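Local coordinates for protein putative 3-hydroxybutyryl-CoA dehydratase (Rhodopseudomonas palustris, PDB 3HIN) that probably acts as a lyase of the enoyl-CoA hydratase/isomerase family, adding water to enoyl-CoA or removing it from 3-hydroxyacyl-CoA thioesters, at residues Ser16-Asp21 against Leu27-Asn32; Val62-His65 against His70-Ala73; Ala212-Phe217 against Ala242-Ser247; Ala128-Ala133 against Leu202-Arg207; Met167-Met170 against Val176-Ala179. All blocks are in the same frame, centred on the assembly; numbering follows the deposited sequence.

Contact 1. Residues Ser16-Asp21 against Leu27-Asn32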
# COMPACT_ATOMS: atom_id res chain seq x y z
N SER A 16 -10.13 26.56 -22.82
CA SER A 16 -9.39 27.10 -23.95
C SER A 16 -8.08 26.36 -24.06
O SER A 16 -7.39 26.51 -25.05
CB SER A 16 -9.09 28.58 -23.78
OG SER A 16 -8.00 28.76 -22.84
N THR A 17 -7.72 25.57 -23.03
CA THR A 17 -6.46 24.80 -23.07
C THR A 17 -6.65 23.47 -23.79
O THR A 17 -5.77 22.66 -23.76
CB THR A 17 -5.91 24.46 -21.64
OG1 THR A 17 -6.90 23.69 -20.94
CG2 THR A 17 -5.61 25.70 -20.86
N LEU A 18 -7.80 23.22 -24.41
CA LEU A 18 -8.09 21.88 -24.99
C LEU A 18 -8.76 22.17 -26.30
O LEU A 18 -9.39 23.19 -26.41
CB LEU A 18 -9.08 21.07 -24.11
CG LEU A 18 -8.54 20.54 -22.77
CD1 LEU A 18 -9.63 19.72 -22.09
CD2 LEU A 18 -7.22 19.73 -22.90
N VAL A 19 -8.57 21.31 -27.31
CA VAL A 19 -9.35 21.39 -28.50
C VAL A 19 -10.06 20.08 -28.71
O VAL A 19 -9.41 19.06 -29.02
CB VAL A 19 -8.47 21.67 -29.73
CG1 VAL A 19 -9.28 21.33 -31.05
CG2 VAL A 19 -7.89 23.13 -29.67
N VAL A 20 -11.37 20.12 -28.57
CA VAL A 20 -12.22 18.94 -28.49
C VAL A 20 -13.10 18.81 -29.74
O VAL A 20 -13.89 19.72 -30.07
CB VAL A 20 -13.18 19.08 -27.29
CG1 VAL A 20 -14.06 17.86 -27.17
CG2 VAL A 20 -12.42 19.36 -25.99
N ASP A 21 -13.00 17.70 -30.44
CA ASP A 21 -13.90 17.48 -31.59
C ASP A 21 -14.48 16.09 -31.46
O ASP A 21 -14.07 15.32 -30.61
CB ASP A 21 -13.16 17.62 -32.92
CG ASP A 21 -14.07 18.05 -34.06
OD1 ASP A 21 -15.29 18.32 -33.87
OD2 ASP A 21 -13.54 18.12 -35.18
N LEU A 27 -14.37 10.79 -29.77
CA LEU A 27 -14.16 12.08 -29.12
C LEU A 27 -12.67 12.38 -29.13
O LEU A 27 -11.88 11.64 -28.54
CB LEU A 27 -14.67 12.03 -27.70
CG LEU A 27 -14.62 13.33 -26.87
CD1 LEU A 27 -15.67 14.32 -27.37
CD2 LEU A 27 -14.74 13.03 -25.40
N THR A 28 -12.27 13.41 -29.85
CA THR A 28 -10.87 13.73 -29.86
C THR A 28 -10.56 14.89 -28.97
O THR A 28 -11.29 15.91 -29.01
CB THR A 28 -10.32 13.96 -31.28
OG1 THR A 28 -10.81 15.19 -31.81
CG2 THR A 28 -10.70 12.73 -32.17
N ILE A 29 -9.47 14.78 -28.22
CA ILE A 29 -9.13 15.74 -27.19
C ILE A 29 -7.70 16.23 -27.33
O ILE A 29 -6.74 15.55 -26.94
CB ILE A 29 -9.26 15.12 -25.79
CG1 ILE A 29 -10.70 14.72 -25.49
CG2 ILE A 29 -8.81 16.15 -24.75
CD1 ILE A 29 -10.86 13.97 -24.09
N GLY A 30 -7.52 17.44 -27.85
CA GLY A 30 -6.17 17.88 -28.14
C GLY A 30 -5.63 18.80 -27.10
O GLY A 30 -6.26 19.79 -26.81
N LEU A 31 -4.50 18.46 -26.49
CA LEU A 31 -3.88 19.31 -25.49
C LEU A 31 -3.33 20.52 -26.25
O LEU A 31 -2.56 20.38 -27.22
CB LEU A 31 -2.71 18.57 -24.82
CG LEU A 31 -3.00 17.61 -23.64
CD1 LEU A 31 -4.37 16.96 -23.61
CD2 LEU A 31 -1.89 16.61 -23.49
N ASN A 32 -3.71 21.70 -25.76
CA ASN A 32 -3.59 22.89 -26.53
C ASN A 32 -2.93 24.02 -25.72
O ASN A 32 -3.54 25.06 -25.54
CB ASN A 32 -4.97 23.31 -27.04
CG ASN A 32 -4.90 24.47 -28.04
OD1 ASN A 32 -3.94 24.59 -28.80
ND2 ASN A 32 -5.91 25.34 -28.00
O HOH W 1 -9.28 17.26 -30.84
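Val19 lays its CG2 methyl against the side-chain amide of Asn32, with CG2 3.4 Å from Asn32 ND2. The two strands form a beta hairpin at one edge of the mixed sheet of the crotonase fold. Their axes run antiparallel, 4.6 Å apart at the closest point. Val19 pairs with Gly30 as a hydrogen-bonded pair, and both of its bonds are 2.8 Å: Val19 N to Gly30 O and Gly30 N to Val19 O. The first lies in the carbonyl plane. In the second, Gly30 N stands above the carbonyl plane of Val19. Asp21 and Thr28 form the next hydrogen-bonded pair along the ladder. At the other end Asn32 N reaches Thr17 O at 3.0 Å, a bond that closes the Leu18-Leu31 end of the hairpin.

The face carrying Leu18, Val20, Ile29 and Leu31 is apolar. Leu18 and Leu31 run alongside each other, both leaving the sheet on this face, with Leu18 CD2 4.0 Å from Leu31 CD1. Val20 CG1 is anti to the backbone N (chi1 -179°), a turn that brings it to Leu27 CD1. Helix 42-51 covers part of this face: Leu18 touches Leu44 and Ala47, and Val20 touches Cys51.

The opposite face carries Val19, Asp21 and Thr28, and two of these residues are linked there through solvent. Gly30 has no side chain on that face. A water donates to Val19 O at 2.6 Å and also lies 2.8 Å from Thr28 OG1.

Contact 2. Residues Val62-His65 against His70-Ala73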
# COMPACT_ATOMS: atom_id res chain seq x y z
N VAL A 62 -12.04 7.51 -27.33
CA VAL A 62 -11.43 8.79 -27.03
C VAL A 62 -9.99 8.73 -27.49
O VAL A 62 -9.26 7.83 -27.08
CB VAL A 62 -11.38 9.12 -25.50
CG1 VAL A 62 -10.83 10.51 -25.34
CG2 VAL A 62 -12.72 9.08 -24.89
N VAL A 63 -9.58 9.69 -28.33
CA VAL A 63 -8.15 9.89 -28.66
C VAL A 63 -7.69 11.18 -27.98
O VAL A 63 -8.27 12.25 -28.22
CB VAL A 63 -7.95 10.02 -30.17
CG1 VAL A 63 -6.54 10.53 -30.50
CG2 VAL A 63 -8.18 8.63 -30.82
N ILE A 64 -6.66 11.08 -27.13
CA ILE A 64 -6.03 12.25 -26.58
C ILE A 64 -4.70 12.52 -27.30
O ILE A 64 -3.89 11.63 -27.49
CB ILE A 64 -5.71 12.08 -25.15
CG1 ILE A 64 -6.96 11.78 -24.37
CG2 ILE A 64 -4.98 13.37 -24.59
CD1 ILE A 64 -6.61 11.39 -22.94
N HIS A 65 -4.49 13.75 -27.70
CA HIS A 65 -3.38 14.03 -28.60
C HIS A 65 -2.86 15.43 -28.35
O HIS A 65 -3.48 16.16 -27.65
CB HIS A 65 -3.84 13.87 -30.05
CG HIS A 65 -4.89 14.84 -30.49
ND1 HIS A 65 -4.65 15.83 -31.43
CD2 HIS A 65 -6.20 14.94 -30.17
CE1 HIS A 65 -5.75 16.54 -31.62
NE2 HIS A 65 -6.71 16.00 -30.88
N HIS A 70 4.57 18.65 -29.52
CA HIS A 70 4.72 17.80 -28.32
C HIS A 70 3.40 17.25 -27.78
O HIS A 70 2.31 17.86 -27.94
CB HIS A 70 5.51 18.53 -27.19
CG HIS A 70 6.77 19.14 -27.68
ND1 HIS A 70 7.95 18.43 -27.76
CD2 HIS A 70 7.02 20.36 -28.23
CE1 HIS A 70 8.88 19.20 -28.29
NE2 HIS A 70 8.34 20.37 -28.59
N PHE A 71 3.50 16.09 -27.13
CA PHE A 71 2.39 15.59 -26.37
C PHE A 71 2.18 16.45 -25.10
O PHE A 71 1.22 17.24 -25.02
CB PHE A 71 2.57 14.13 -26.04
CG PHE A 71 1.38 13.57 -25.41
CD1 PHE A 71 0.17 13.44 -26.14
CD2 PHE A 71 1.40 13.22 -24.09
CE1 PHE A 71 -0.99 12.91 -25.51
CE2 PHE A 71 0.23 12.65 -23.44
CZ PHE A 71 -0.94 12.52 -24.12
N SER A 72 3.09 16.33 -24.14
CA SER A 72 3.08 17.18 -22.96
C SER A 72 4.40 17.04 -22.26
O SER A 72 4.93 15.94 -22.09
CB SER A 72 1.93 16.84 -22.01
OG SER A 72 2.09 17.50 -20.77
N ALA A 73 4.95 18.18 -21.88
CA ALA A 73 6.17 18.25 -21.12
C ALA A 73 5.87 18.15 -19.64
O ALA A 73 6.73 18.42 -18.83
CB ALA A 73 6.88 19.60 -21.44
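Phe71 turns the edge of its ring to the end of strand 61-66, where it meets Ile64 and the backbone of His65. The strand belongs to the mixed sheet of the crotonase fold. The partner is the loop that follows it, before helix 85-103. In relatives of this family the alanine matching Ala73 gives one of the two backbone N-H groups of the oxyanion hole, and Ala73 N probably does so here.

The close-packed part centres on one corner of the ring. Phe71 CE1 lies 3.7 Å from Ile64 O, near the ring plane. The CG2 methyl of Ile64 adds apolar contact to the same corner, 4.1 Å from Phe71 CE1. The two side chains meet at a slant. Phe71 holds CG anti to its own backbone N (chi1 -173°), and this swings the ring from the loop back to the strand. Leu113 of strand 109-113 also touches Phe71, and Val109 and Leu31 touch Ile64. Both residues are therefore buried.

The contact is looser at His65. This residue is partly exposed, and its side chain sets out away from the loop. Its imidazole meets the ring of Tyr198 instead, with the planes at about 55°. Asn38 ND2 bonds to Phe71 O, tying this loop to the one that holds Asn38. What His65 gives to Phe71 is backbone alone: its CA sits 4.1 Å from Phe71 CE1, at the ring edge.

Contact 3. Residues Ala212-Phe217 against Ala242-Ser247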
# COMPACT_ATOMS: atom_id res chain seq x y z
N ALA A 212 -18.57 -4.59 -28.89
CA ALA A 212 -19.75 -4.61 -27.98
C ALA A 212 -19.35 -3.96 -26.64
O ALA A 212 -18.21 -4.06 -26.20
CB ALA A 212 -20.24 -6.07 -27.75
N PRO A 213 -20.30 -3.29 -25.98
CA PRO A 213 -20.00 -2.52 -24.76
C PRO A 213 -19.43 -3.40 -23.65
O PRO A 213 -18.55 -2.95 -22.88
CB PRO A 213 -21.39 -1.98 -24.35
CG PRO A 213 -22.09 -1.85 -25.64
CD PRO A 213 -21.69 -3.10 -26.41
N LEU A 214 -19.93 -4.64 -23.58
CA LEU A 214 -19.48 -5.58 -22.56
C LEU A 214 -18.06 -6.08 -22.86
O LEU A 214 -17.36 -6.60 -21.97
CB LEU A 214 -20.48 -6.73 -22.42
CG LEU A 214 -20.94 -7.08 -21.00
CD1 LEU A 214 -21.35 -5.82 -20.20
CD2 LEU A 214 -22.07 -8.05 -21.06
N THR A 215 -17.61 -5.94 -24.11
CA THR A 215 -16.23 -6.26 -24.38
C THR A 215 -15.39 -5.14 -23.79
O THR A 215 -14.48 -5.43 -23.05
CB THR A 215 -15.95 -6.46 -25.88
OG1 THR A 215 -16.44 -7.75 -26.24
CG2 THR A 215 -14.42 -6.46 -26.15
N ASN A 216 -15.72 -3.87 -24.07
CA ASN A 216 -15.03 -2.79 -23.39
C ASN A 216 -15.09 -2.95 -21.90
O ASN A 216 -14.09 -2.76 -21.23
CB ASN A 216 -15.49 -1.37 -23.75
CG ASN A 216 -15.28 -1.06 -25.20
OD1 ASN A 216 -14.43 -1.67 -25.89
ND2 ASN A 216 -16.12 -0.16 -25.69
N PHE A 217 -16.26 -3.28 -21.36
CA PHE A 217 -16.27 -3.43 -19.91
C PHE A 217 -15.22 -4.49 -19.40
O PHE A 217 -14.45 -4.23 -18.46
CB PHE A 217 -17.67 -3.82 -19.44
CG PHE A 217 -17.79 -3.82 -17.96
CD1 PHE A 217 -17.93 -2.64 -17.29
CD2 PHE A 217 -17.69 -5.00 -17.25
CE1 PHE A 217 -18.02 -2.65 -15.89
CE2 PHE A 217 -17.77 -5.02 -15.84
CZ PHE A 217 -17.93 -3.84 -15.18
N ALA A 242 -16.79 -14.13 -18.32
CA ALA A 242 -16.93 -14.75 -19.62
C ALA A 242 -18.36 -15.13 -19.90
O ALA A 242 -18.85 -14.93 -21.06
CB ALA A 242 -16.06 -15.98 -19.74
N THR A 243 -19.03 -15.66 -18.89
CA THR A 243 -20.36 -16.17 -19.08
C THR A 243 -21.36 -15.04 -19.26
O THR A 243 -22.34 -15.16 -20.03
CB THR A 243 -20.79 -17.21 -18.00
OG1 THR A 243 -21.97 -17.90 -18.47
CG2 THR A 243 -21.14 -16.57 -16.68
N VAL A 244 -21.11 -13.94 -18.60
CA VAL A 244 -21.99 -12.80 -18.69
C VAL A 244 -21.85 -12.24 -20.07
O VAL A 244 -22.86 -11.97 -20.74
CB VAL A 244 -21.63 -11.74 -17.63
CG1 VAL A 244 -22.36 -10.43 -17.93
CG2 VAL A 244 -22.04 -12.22 -16.26
N ALA A 245 -20.60 -12.05 -20.50
CA ALA A 245 -20.35 -11.49 -21.83
C ALA A 245 -21.03 -12.36 -22.89
O ALA A 245 -21.72 -11.85 -23.78
CB ALA A 245 -18.96 -11.45 -22.06
N GLN A 246 -20.82 -13.67 -22.81
CA GLN A 246 -21.25 -14.55 -23.82
C GLN A 246 -22.76 -14.70 -23.76
O GLN A 246 -23.40 -15.11 -24.72
CB GLN A 246 -20.57 -15.92 -23.70
CG GLN A 246 -20.88 -16.80 -22.47
CD GLN A 246 -22.15 -17.65 -22.57
OE1 GLN A 246 -22.60 -17.96 -23.66
NE2 GLN A 246 -22.72 -18.07 -21.41
N SER A 247 -23.39 -14.40 -22.63
CA SER A 247 -24.79 -14.71 -22.66
C SER A 247 -25.60 -13.46 -23.05
O SER A 247 -26.81 -13.53 -23.17
CB SER A 247 -25.22 -15.43 -21.38
OG SER A 247 -25.32 -14.48 -20.37
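No ring or amide lies between Leu214 and its partners Val244 and Ala245, so neither a face nor an edge is used across this contact. A flat group nearby, the amide of Gln246, holds Thr243 OG1 in its plane, 5° out of it, through a 3.0 Å bond from Gln246 NE2. The side chain of Gln246 starts away from the first helix.

Leu214 sits in the first turn of helix 213-228 and points toward helix 231-247. Its CD2 methyl does all the touching. It lies 3.9 Å from Val244 CG1 and equally far, 3.9 Å, from Ala245 CA. The Leu214 and Val244 side chains cross at about a right angle. Val244 brings CG1 to the meeting point by holding it anti to the backbone N (chi1 168°). The small side chain of Ala245 leaves its backbone within reach of the leucine. Asp248 touches Leu214 too.

The contact joins two helices of the C-terminal helical part of a crotonase-type chain. It is near the surface and apolar: methyl against methyl, and methyl against a backbone CA. Its chemistry implies weak, undirected dispersion contact between the two segments, without a polar bond.

Contact 4. Residues Ala128-Ala133 against Leu202-Arg207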
# COMPACT_ATOMS: atom_id res chain seq x y z
N ALA A 128 -3.91 6.18 -20.11
CA ALA A 128 -4.58 5.75 -21.34
C ALA A 128 -4.46 4.24 -21.45
O ALA A 128 -3.56 3.64 -20.85
CB ALA A 128 -3.95 6.37 -22.51
N HIS A 129 -5.36 3.63 -22.21
CA HIS A 129 -5.34 2.18 -22.41
C HIS A 129 -4.40 1.72 -23.46
O HIS A 129 -3.82 0.66 -23.33
CB HIS A 129 -6.75 1.68 -22.75
CG HIS A 129 -7.73 2.12 -21.75
ND1 HIS A 129 -8.76 2.99 -22.04
CD2 HIS A 129 -7.77 1.92 -20.41
CE1 HIS A 129 -9.42 3.26 -20.92
NE2 HIS A 129 -8.83 2.63 -19.93
N ILE A 130 -4.30 2.49 -24.54
CA ILE A 130 -3.37 2.23 -25.67
C ILE A 130 -2.60 3.52 -25.97
O ILE A 130 -3.15 4.60 -25.94
CB ILE A 130 -4.16 1.83 -26.88
CG1 ILE A 130 -4.94 0.53 -26.62
CG2 ILE A 130 -3.31 1.75 -28.23
CD1 ILE A 130 -5.96 0.25 -27.73
N ARG A 131 -1.33 3.39 -26.30
CA ARG A 131 -0.52 4.54 -26.66
C ARG A 131 0.01 4.19 -28.04
O ARG A 131 0.37 3.00 -28.28
CB ARG A 131 0.63 4.74 -25.62
CG ARG A 131 0.24 5.35 -24.26
CD ARG A 131 1.21 4.93 -23.11
NE ARG A 131 1.08 3.47 -22.92
CZ ARG A 131 0.01 2.88 -22.36
NH1 ARG A 131 -0.07 1.52 -22.32
NH2 ARG A 131 -0.98 3.61 -21.83
N VAL A 132 0.05 5.19 -28.93
CA VAL A 132 0.67 5.09 -30.23
C VAL A 132 1.74 6.18 -30.23
O VAL A 132 1.43 7.36 -29.92
CB VAL A 132 -0.30 5.34 -31.39
CG1 VAL A 132 0.39 5.01 -32.68
CG2 VAL A 132 -1.53 4.50 -31.27
N ALA A 133 2.97 5.78 -30.52
CA ALA A 133 4.10 6.68 -30.50
C ALA A 133 4.65 6.89 -31.92
O ALA A 133 5.00 5.90 -32.60
CB ALA A 133 5.19 6.20 -29.54
N LEU A 202 -6.46 7.51 -34.46
CA LEU A 202 -7.82 7.63 -34.92
C LEU A 202 -8.29 6.38 -35.66
O LEU A 202 -9.44 5.96 -35.52
CB LEU A 202 -8.00 8.89 -35.75
CG LEU A 202 -9.46 9.30 -36.05
CD1 LEU A 202 -10.30 9.63 -34.82
CD2 LEU A 202 -9.58 10.50 -37.08
N GLU A 203 -7.45 5.73 -36.43
CA GLU A 203 -7.93 4.46 -36.96
C GLU A 203 -8.14 3.39 -35.86
O GLU A 203 -9.07 2.59 -35.96
CB GLU A 203 -7.08 3.95 -38.12
CG GLU A 203 -5.79 3.37 -37.64
CD GLU A 203 -5.34 2.13 -38.43
OE1 GLU A 203 -5.13 2.28 -39.66
OE2 GLU A 203 -5.14 1.06 -37.77
N LEU A 204 -7.30 3.36 -34.83
CA LEU A 204 -7.57 2.50 -33.68
C LEU A 204 -8.87 2.86 -33.01
O LEU A 204 -9.61 1.97 -32.63
CB LEU A 204 -6.44 2.53 -32.65
CG LEU A 204 -5.12 1.98 -33.20
CD1 LEU A 204 -4.05 2.11 -32.15
CD2 LEU A 204 -5.23 0.54 -33.53
N GLY A 205 -9.18 4.15 -32.87
CA GLY A 205 -10.46 4.52 -32.19
C GLY A 205 -11.66 4.04 -33.03
O GLY A 205 -12.63 3.50 -32.50
N ASN A 206 -11.59 4.21 -34.35
CA ASN A 206 -12.66 3.65 -35.21
C ASN A 206 -12.82 2.13 -35.08
O ASN A 206 -13.97 1.60 -35.17
CB ASN A 206 -12.49 4.03 -36.72
CG ASN A 206 -12.69 5.51 -36.96
OD1 ASN A 206 -11.84 6.17 -37.60
ND2 ASN A 206 -13.79 6.06 -36.42
N ARG A 207 -11.69 1.44 -34.85
CA ARG A 207 -11.73 -0.04 -34.70
C ARG A 207 -12.36 -0.49 -33.37
O ARG A 207 -13.30 -1.29 -33.38
CB ARG A 207 -10.34 -0.68 -35.00
CG ARG A 207 -10.18 -2.15 -34.56
CD ARG A 207 -11.07 -3.07 -35.46
NE ARG A 207 -11.01 -4.44 -34.99
CZ ARG A 207 -11.63 -4.92 -33.91
NH1 ARG A 207 -12.39 -4.14 -33.18
NH2 ARG A 207 -11.52 -6.21 -33.56
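Leu204 contributes most of the buried surface here, and Ile130 and Val132 share the rest almost equally. The contact is helix-on-sheet packing in the crotonase fold. Helix 197-208 lies over strand 130-134, which is next to the last strand, 190-192, of the mixed sheet. Ile130 and Val132 are two apart in the strand, so both point toward the helix.

Leu204 puts a single methyl, CD1, against both of them. Its CG is anti to the carbonyl carbon (chi1 -63°), and CD1 ends at the strand. The approach to Val132 is tip to tip, with Leu204 CD1 3.6 Å from Val132 CG2. Ile130 comes in at a slant, its CG2 4.0 Å from the same Leu204 CD1. Ile130 turns its CG2 branch, the one opposite its backbone N, to the leucine. All three side chains also touch Tyr190 of strand 190-192, which completes the apolar cluster. Two residues earlier in the helix, Leu202 packs on Val26 and Thr28. The helix thus spans from the hairpin side of the sheet to its far edge.

Arg131 lies between the two contact residues in sequence and points away from the helix. Its guanidinium is used on the other side, where it also bonds to Ala125 O. The NH2 of Arg131 donates to Ala128 O at 2.8 Å, from above the carbonyl plane but close to the guanidinium plane.

Contact 5. Residues Met167-Met170 against Val176-Ala179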
# COMPACT_ATOMS: atom_id res chain seq x y z
N MET A 167 11.95 2.02 -14.34
CA MET A 167 11.42 3.24 -13.75
C MET A 167 12.38 3.85 -12.73
O MET A 167 12.64 5.06 -12.74
CB MET A 167 10.02 3.04 -13.16
CG MET A 167 9.45 4.42 -12.59
SD MET A 167 7.72 4.29 -12.15
CE MET A 167 7.35 5.99 -11.80
N ALA A 168 12.90 2.98 -11.84
CA ALA A 168 13.79 3.42 -10.82
C ALA A 168 15.03 4.06 -11.48
O ALA A 168 15.52 5.13 -11.07
CB ALA A 168 14.19 2.20 -9.96
N ASP A 169 15.55 3.41 -12.52
CA ASP A 169 16.70 3.98 -13.23
C ASP A 169 16.37 5.33 -13.84
O ASP A 169 17.16 6.26 -13.69
CB ASP A 169 17.23 2.95 -14.25
CG ASP A 169 18.15 3.54 -15.27
OD1 ASP A 169 19.07 4.30 -14.91
OD2 ASP A 169 17.98 3.16 -16.46
N MET A 170 15.23 5.45 -14.52
CA MET A 170 14.78 6.76 -15.13
C MET A 170 14.75 7.89 -14.07
O MET A 170 15.25 8.99 -14.32
CB MET A 170 13.34 6.65 -15.70
CG MET A 170 13.23 6.03 -16.98
SD MET A 170 11.58 5.74 -17.43
CE MET A 170 11.41 7.27 -18.40
N VAL A 176 16.54 9.12 -20.61
CA VAL A 176 15.51 9.34 -21.62
C VAL A 176 15.45 8.13 -22.60
O VAL A 176 16.46 7.50 -22.90
CB VAL A 176 15.80 10.65 -22.38
CG1 VAL A 176 14.69 10.99 -23.39
CG2 VAL A 176 16.09 11.85 -21.37
N TYR A 177 14.24 7.83 -23.06
CA TYR A 177 13.99 6.79 -24.03
C TYR A 177 13.34 7.41 -25.29
O TYR A 177 12.42 8.25 -25.19
CB TYR A 177 13.05 5.78 -23.39
CG TYR A 177 13.72 4.81 -22.35
CD1 TYR A 177 14.66 3.87 -22.76
CD2 TYR A 177 13.42 4.85 -21.01
CE1 TYR A 177 15.26 2.95 -21.85
CE2 TYR A 177 14.02 3.97 -20.09
CZ TYR A 177 14.93 3.01 -20.53
OH TYR A 177 15.56 2.15 -19.70
N SER A 178 13.80 7.03 -26.47
CA SER A 178 13.10 7.37 -27.69
C SER A 178 11.81 6.54 -27.87
O SER A 178 11.54 5.55 -27.17
CB SER A 178 14.02 7.13 -28.94
OG SER A 178 14.47 5.77 -28.95
N ALA A 179 11.04 6.93 -28.89
CA ALA A 179 9.86 6.16 -29.27
C ALA A 179 10.27 4.71 -29.67
O ALA A 179 9.62 3.77 -29.27
CB ALA A 179 9.22 6.86 -30.40
O HOH W 2 15.64 2.82 -17.30
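Met170 meets the ring of Tyr177 at its edge. Met170 CG lies 3.8 Å from Tyr177 CE2, near the ring plane. The sulfur follows along the same edge: SD is 5.2 Å from the ring centroid and 87° off the ring normal. The methionine chain bends at its last torsion (chi3 95°), which brings CE to within 4.1 Å of Tyr177 CD2.

The second part of the contact is polar and runs through water. One water donates to Asp169 OD2 and accepts from Tyr177 OH, each at a short 2.5 Å. The carboxylate and the ring are nearly perpendicular, their planes 89° apart.

Further out, charged residues position these groups. Arg175 forms a salt bridge with Asp169 OD2, and Arg166 NH2 bonds to Tyr177 OH. His185 and Phe187 meet the tyrosine ring, while Ile162 and Phe187 touch Met170. A phenylalanine in place of Tyr177 would probably keep the edge contact with Met170 but leave the water on Asp169 OD2 without the hydroxyl that donates to it, and Arg166 NH2 without this partner.

Tyr177 lies on strand 177-178, in the small three-stranded sheet beside Tyr139. Ser178 then caps helix 179-185, and its backbone N bonds to Glu181 OE1, consistent with a capping box. The methionine and tyrosine form a Met-aromatic contact, here of the edge type, joining helix 164-173 to the strand that follows it.

Contacts 1, 2 and 4 all reach the six-stranded sheet. Contacts 1 and 2 share neighbouring strands, and their centres are about 9 Å apart. Leu31 N probably bonds to His65 O, and Ile29 N to Val63 O, both at 2.8 Å. Contact 4 lies about 12 Å from contact 2 between centres; Val63 CG2 packs on Leu202 N at 4.2 Å. Thr28 CG2 of contact 1 meets Leu202 CD1 at 4.1 Å. Contact 5 joins contact 4 through Ala133 CB and Ala179 CB, 4.2 Å apart. Contact 3 stands alone in the C-terminal helices, its nearest atoms about 8 Å from contact 4. The loop of contact 2 probably supplies one N-H of the oxyanion hole, as in relatives.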